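Local structure of ribonucleotide monophosphatase NagD (Escherichia coli, 2C4N) at the magnesium ion site and the interface of chains A and B. The protein removes the phosphate group from nucleoside monophosphates such as UMP, as a magnesium-dependent phosphatase of the haloacid dehalogenase superfamily. Residues are numbered along the deposited sequence; one frame, centred on the assembly and turned at random. Chains: chain A/B, Protein NAGD.

Contact 1: the magnesium ion site. Residues chain A 9-13, 55, 176, 201, 206, 224. With MG (magnesium ion), chain C; PO4 (phosphate ion), chain D.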
loop_
_atom_site.group_PDB
_atom_site.type_symbol
_atom_site.label_atom_id
_atom_site.label_comp_id
_atom_site.label_asym_id
_atom_site.label_seq_id
_atom_site.Cartn_x
_atom_site.Cartn_y
_atom_site.Cartn_z
ATOM N N ASP A 9 -10.243 23.756 15.268
ATOM C CA ASP A 9 -8.921 23.162 15.264
ATOM C C ASP A 9 -7.906 24.197 15.754
ATOM O O ASP A 9 -8.109 25.402 15.594
ATOM C CB ASP A 9 -8.565 22.698 13.859
ATOM C CG ASP A 9 -7.169 22.163 13.779
ATOM O OD1 ASP A 9 -6.858 21.197 14.510
ATOM O OD2 ASP A 9 -6.386 22.720 12.996
ATOM N N ILE A 10 -6.811 23.729 16.338
ATOM C CA ILE A 10 -5.802 24.637 16.876
ATOM C C ILE A 10 -4.683 25.055 15.931
ATOM O O ILE A 10 -4.613 26.210 15.512
ATOM C CB ILE A 10 -5.182 24.037 18.170
ATOM C CG1 ILE A 10 -6.249 24.011 19.268
ATOM C CG2 ILE A 10 -3.959 24.850 18.612
ATOM C CD1 ILE A 10 -5.832 23.283 20.535
ATOM N N ASP A 11 -3.808 24.118 15.587
ATOM C CA ASP A 11 -2.673 24.433 14.725
ATOM C C ASP A 11 -3.023 24.823 13.295
ATOM O O ASP A 11 -3.744 24.113 12.605
ATOM C CB ASP A 11 -1.690 23.262 14.751
ATOM C CG ASP A 11 -1.112 23.039 16.139
ATOM O OD1 ASP A 11 -0.448 23.963 16.650
ATOM O OD2 ASP A 11 -1.332 21.957 16.722
ATOM N N GLY A 12 -2.507 25.969 12.858
ATOM C CA GLY A 12 -2.782 26.441 11.512
ATOM C C GLY A 12 -4.092 27.201 11.427
ATOM O O GLY A 12 -4.476 27.675 10.360
ATOM N N VAL A 13 -4.777 27.318 12.562
ATOM C CA VAL A 13 -6.058 28.010 12.640
ATOM C C VAL A 13 -6.026 29.098 13.718
ATOM O O VAL A 13 -6.303 30.266 13.446
ATOM C CB VAL A 13 -7.199 27.019 12.981
ATOM C CG1 VAL A 13 -8.522 27.767 13.105
ATOM C CG2 VAL A 13 -7.289 25.931 11.904
ATOM N N ARG A 55 -0.015 27.857 26.938
ATOM C CA ARG A 55 0.556 28.150 25.625
ATOM C C ARG A 55 -0.239 29.276 24.962
ATOM O O ARG A 55 0.336 30.205 24.393
ATOM C CB ARG A 55 0.516 26.891 24.755
ATOM C CG ARG A 55 0.902 27.100 23.299
ATOM C CD ARG A 55 0.690 25.812 22.514
ATOM N NE ARG A 55 0.773 26.005 21.067
ATOM C CZ ARG A 55 0.324 25.123 20.181
ATOM N NH1 ARG A 55 -0.233 23.994 20.599
ATOM N NH2 ARG A 55 0.417 25.370 18.882
ATOM N N LYS A 176 -8.393 12.705 14.147
ATOM C CA LYS A 176 -8.781 13.013 12.769
ATOM C C LYS A 176 -7.845 12.238 11.845
ATOM O O LYS A 176 -6.679 12.028 12.178
ATOM C CB LYS A 176 -8.620 14.514 12.495
ATOM C CG LYS A 176 -9.461 15.427 13.368
ATOM C CD LYS A 176 -9.041 16.884 13.188
ATOM C CE LYS A 176 -7.683 17.160 13.835
ATOM N NZ LYS A 176 -7.109 18.469 13.398
ATOM N N ASP A 201 -7.928 23.832 9.144
ATOM C CA ASP A 201 -7.068 24.237 8.036
ATOM C C ASP A 201 -6.655 23.080 7.132
ATOM O O ASP A 201 -6.062 23.304 6.076
ATOM C CB ASP A 201 -5.799 24.899 8.568
ATOM C CG ASP A 201 -4.955 23.945 9.379
ATOM O OD1 ASP A 201 -5.506 23.369 10.333
ATOM O OD2 ASP A 201 -3.756 23.767 9.065
ATOM N N ASP A 206 -9.469 17.853 9.272
ATOM C CA ASP A 206 -10.560 18.600 9.900
ATOM C C ASP A 206 -11.834 18.544 9.068
ATOM O O ASP A 206 -12.908 18.199 9.562
ATOM C CB ASP A 206 -10.183 20.073 10.074
ATOM C CG ASP A 206 -8.899 20.261 10.838
ATOM O OD1 ASP A 206 -8.857 19.873 12.025
ATOM O OD2 ASP A 206 -7.940 20.797 10.244
ATOM N N VAL A 224 -2.309 24.332 6.523
ATOM C CA VAL A 224 -1.920 23.325 5.543
ATOM C C VAL A 224 -2.563 23.418 4.167
ATOM O O VAL A 224 -1.866 23.515 3.159
ATOM C CB VAL A 224 -2.174 21.896 6.090
ATOM C CG1 VAL A 224 -1.852 20.861 5.024
ATOM C CG2 VAL A 224 -1.336 21.660 7.333
HETATM MG MG MG C . -4.502 22.135 11.952
HETATM P P PO4 D . -3.801 20.134 14.961
HETATM O O1 PO4 D . -4.284 21.008 16.060
HETATM O O2 PO4 D . -4.682 18.948 14.845
HETATM O O3 PO4 D . -3.813 20.882 13.694
HETATM O O4 PO4 D . -2.412 19.698 15.256
HETATM O O HOH W 1 -5.608 20.373 10.931
HETATM O O HOH W 2 -2.556 21.863 10.688
#
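This is a catalytic site, the phosphoryl-transfer centre of a haloacid dehalogenase (HAD) phosphatase. The family's DxDxV motif starts at A:Asp9, the last residue of strand 5-9, and runs to A:Val13. The near-octahedral magnesium takes A:Asp9 OD2, the backbone O of A:Asp11, A:Asp201 OD1, PO4 O3 and two waters. Phosphate is the reaction product, although this ion may come from crystallisation. A:Asp9 is the family nucleophile. Its CG is anti to the backbone N (chi1 176°), and its carboxylate is split: OD2 binds the metal at 2.2 Å, while OD1 faces the phosphorus, 3.3 Å from PO4 P. OD1, P and O4 are nearly collinear (about 176° at P), as in-line attack requires. On the far side A:Asp11, the general acid/base, brings OD2 to 2.9 Å from PO4 O4. Two oxygens this close suggest that one carries a proton. The other branch of A:Asp11 is held by A:Arg55: NH2 meets the syn lone pair of OD1 at 2.8 Å, in the guanidinium plane. This fixes the rotation of the acid. A:Lys176 extends a bent chain (chi3 -72°) to the opposite flank. Its NZ lies 2.9 Å from PO4 O2 and forms a salt bridge to A:Asp206 OD1 at 2.6 Å. It also meets A:Asp9 OD1 from above the carboxylate plane, and would probably balance charge there. A methionine here has no ammonium group to bridge A:Asp9, A:Asp206 and phosphate, and would probably leave nucleophile and phosphate less well held. A:Asp201 takes the crowded chi1 position. The backbone N of A:Val224 steadies it, reaching the anti lone pair of OD2 at 3.0 Å.

Contact 2: the interface of chains A and B. Residues chain A 78, 172, 178-180; chain B 208, 211-212, 235.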
loop_
_atom_site.group_PDB
_atom_site.type_symbol
_atom_site.label_atom_id
_atom_site.label_comp_id
_atom_site.label_asym_id
_atom_site.label_seq_id
_atom_site.Cartn_x
_atom_site.Cartn_y
_atom_site.Cartn_z
ATOM N N PHE A 78 -12.497 7.112 24.882
ATOM C CA PHE A 78 -12.820 5.939 24.082
ATOM C C PHE A 78 -12.665 4.669 24.920
ATOM O O PHE A 78 -13.538 3.804 24.925
ATOM C CB PHE A 78 -11.893 5.894 22.861
ATOM C CG PHE A 78 -11.973 4.616 22.069
ATOM C CD1 PHE A 78 -11.289 3.475 22.486
ATOM C CD2 PHE A 78 -12.729 4.552 20.901
ATOM C CE1 PHE A 78 -11.354 2.291 21.754
ATOM C CE2 PHE A 78 -12.800 3.370 20.162
ATOM C CZ PHE A 78 -12.113 2.237 20.590
ATOM N N PHE A 172 -6.460 1.308 15.480
ATOM C CA PHE A 172 -7.623 2.136 15.281
ATOM C C PHE A 172 -7.100 3.497 15.732
ATOM O O PHE A 172 -6.705 3.651 16.895
ATOM C CB PHE A 172 -8.772 1.710 16.198
ATOM C CG PHE A 172 -9.936 2.664 16.182
ATOM C CD1 PHE A 172 -10.814 2.696 15.101
ATOM C CD2 PHE A 172 -10.130 3.563 17.227
ATOM C CE1 PHE A 172 -11.864 3.611 15.064
ATOM C CE2 PHE A 172 -11.176 4.479 17.197
ATOM C CZ PHE A 172 -12.042 4.504 16.117
ATOM N N SER A 178 -10.529 10.358 11.537
ATOM C CA SER A 178 -11.573 9.495 12.069
ATOM C C SER A 178 -12.743 10.344 12.571
ATOM O O SER A 178 -12.561 11.278 13.351
ATOM C CB SER A 178 -11.019 8.647 13.214
ATOM O OG SER A 178 -12.057 7.939 13.862
ATOM N N PRO A 179 -13.963 10.037 12.112
ATOM C CA PRO A 179 -15.142 10.799 12.540
ATOM C C PRO A 179 -15.461 10.628 14.028
ATOM O O PRO A 179 -16.097 11.484 14.639
ATOM C CB PRO A 179 -16.253 10.243 11.648
ATOM C CG PRO A 179 -15.516 9.787 10.424
ATOM C CD PRO A 179 -14.304 9.121 11.013
ATOM N N TRP A 180 -15.011 9.527 14.618
ATOM C CA TRP A 180 -15.307 9.282 16.026
ATOM C C TRP A 180 -14.882 10.405 16.973
ATOM O O TRP A 180 -15.621 10.751 17.893
ATOM C CB TRP A 180 -14.674 7.975 16.504
ATOM C CG TRP A 180 -15.138 7.623 17.881
ATOM C CD1 TRP A 180 -16.284 6.961 18.215
ATOM C CD2 TRP A 180 -14.524 8.010 19.115
ATOM N NE1 TRP A 180 -16.424 6.914 19.582
ATOM C CE2 TRP A 180 -15.358 7.553 20.159
ATOM C CE3 TRP A 180 -13.351 8.704 19.439
ATOM C CZ2 TRP A 180 -15.057 7.769 21.508
ATOM C CZ3 TRP A 180 -13.052 8.920 20.780
ATOM C CH2 TRP A 180 -13.904 8.452 21.798
ATOM N N LEU B 208 -18.037 -0.932 12.110
ATOM C CA LEU B 208 -17.074 0.164 12.088
ATOM C C LEU B 208 -17.765 1.489 11.754
ATOM O O LEU B 208 -17.528 2.504 12.414
ATOM C CB LEU B 208 -15.965 -0.119 11.067
ATOM C CG LEU B 208 -14.901 0.967 10.854
ATOM C CD1 LEU B 208 -14.183 1.266 12.161
ATOM C CD2 LEU B 208 -13.911 0.505 9.795
ATOM N N PHE B 211 -20.211 2.545 14.643
ATOM C CA PHE B 211 -19.435 3.005 15.787
ATOM C C PHE B 211 -18.910 4.428 15.599
ATOM O O PHE B 211 -19.049 5.283 16.479
ATOM C CB PHE B 211 -18.268 2.050 16.039
ATOM C CG PHE B 211 -17.331 2.528 17.095
ATOM C CD1 PHE B 211 -16.185 3.241 16.758
ATOM C CD2 PHE B 211 -17.630 2.325 18.439
ATOM C CE1 PHE B 211 -15.351 3.752 17.748
ATOM C CE2 PHE B 211 -16.805 2.832 19.435
ATOM C CZ PHE B 211 -15.665 3.548 19.088
ATOM N N GLN B 212 -18.305 4.674 14.447
ATOM C CA GLN B 212 -17.762 5.993 14.147
ATOM C C GLN B 212 -18.838 7.066 14.062
ATOM O O GLN B 212 -18.572 8.232 14.338
ATOM C CB GLN B 212 -16.975 5.945 12.837
ATOM C CG GLN B 212 -15.766 5.037 12.910
ATOM C CD GLN B 212 -14.508 5.718 12.436
ATOM O OE1 GLN B 212 -13.984 5.408 11.370
ATOM N NE2 GLN B 212 -14.019 6.660 13.225
ATOM N N PHE B 235 -12.564 -1.780 18.845
ATOM C CA PHE B 235 -13.879 -1.449 19.386
ATOM C C PHE B 235 -14.671 -2.744 19.262
ATOM O O PHE B 235 -14.288 -3.635 18.509
ATOM C CB PHE B 235 -14.535 -0.368 18.522
ATOM C CG PHE B 235 -14.651 -0.760 17.082
ATOM C CD1 PHE B 235 -15.757 -1.475 16.623
ATOM C CD2 PHE B 235 -13.609 -0.497 16.202
ATOM C CE1 PHE B 235 -15.816 -1.925 15.308
ATOM C CE2 PHE B 235 -13.655 -0.940 14.889
ATOM C CZ PHE B 235 -14.758 -1.657 14.438
#
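B:Phe211 is the centre of this largely aromatic patch between two copies of NagD. Its ring lies almost parallel to the five-membered ring of A:Trp180, with planes 2° apart and centroids 4.6 Å apart. The stack is offset: B:Phe211 CE1 comes to 3.4 Å from A:Trp180 CD1. On its other face, CB of B:Phe235 sits 3.9 Å above the ring plane, over its centre, so B:Phe211 is sandwiched between the partner and its own chain. A:Phe78 crosses at nearly a right angle (planes 79°) and turns its CD2-CE2 side to the CE1-CZ rim. A:Phe78 CD2 also lies over the rim of one face of A:Trp180, so the three rings interlock. The tip of A:Phe172 adds another contact, CZ to B:Phe211 CE1 at 3.8 Å. B:Gln212 makes the polar contact. Its chain bends at chi2 (-129°) and carries the amide to A:Ser178. NE2 donates to the hydroxyl OG at a modelled 2.4 Å, too short to be read as a measure of strength. OG lies near the amide plane. A:Pro179 crosses B:Gln212 obliquely, its CD 3.7 Å from B:Gln212 CD. NagD is a monomer, so this two-fold contact may belong to the crystal. In the fold, the last turn of helix 203-212 of chain B docks at the start of helix 180-189 of chain A, beside helix 71-80.

The C-alpha centres of contact 1 and contact 2 are about 21 Å apart, and they share no residue. They do share elements. A:Lys176 of contact 1 lies two residues before A:Ser178 of contact 2, in the same loop. Helix 203-212 carries A:Asp206 at the active site, and its chain B copy carries B:Phe211 and B:Gln212 at the interface. The two-fold symmetry places the same helix of chain A in the twin patch. Each subunit holds its own complete metal site, so catalysis need not depend on pairing.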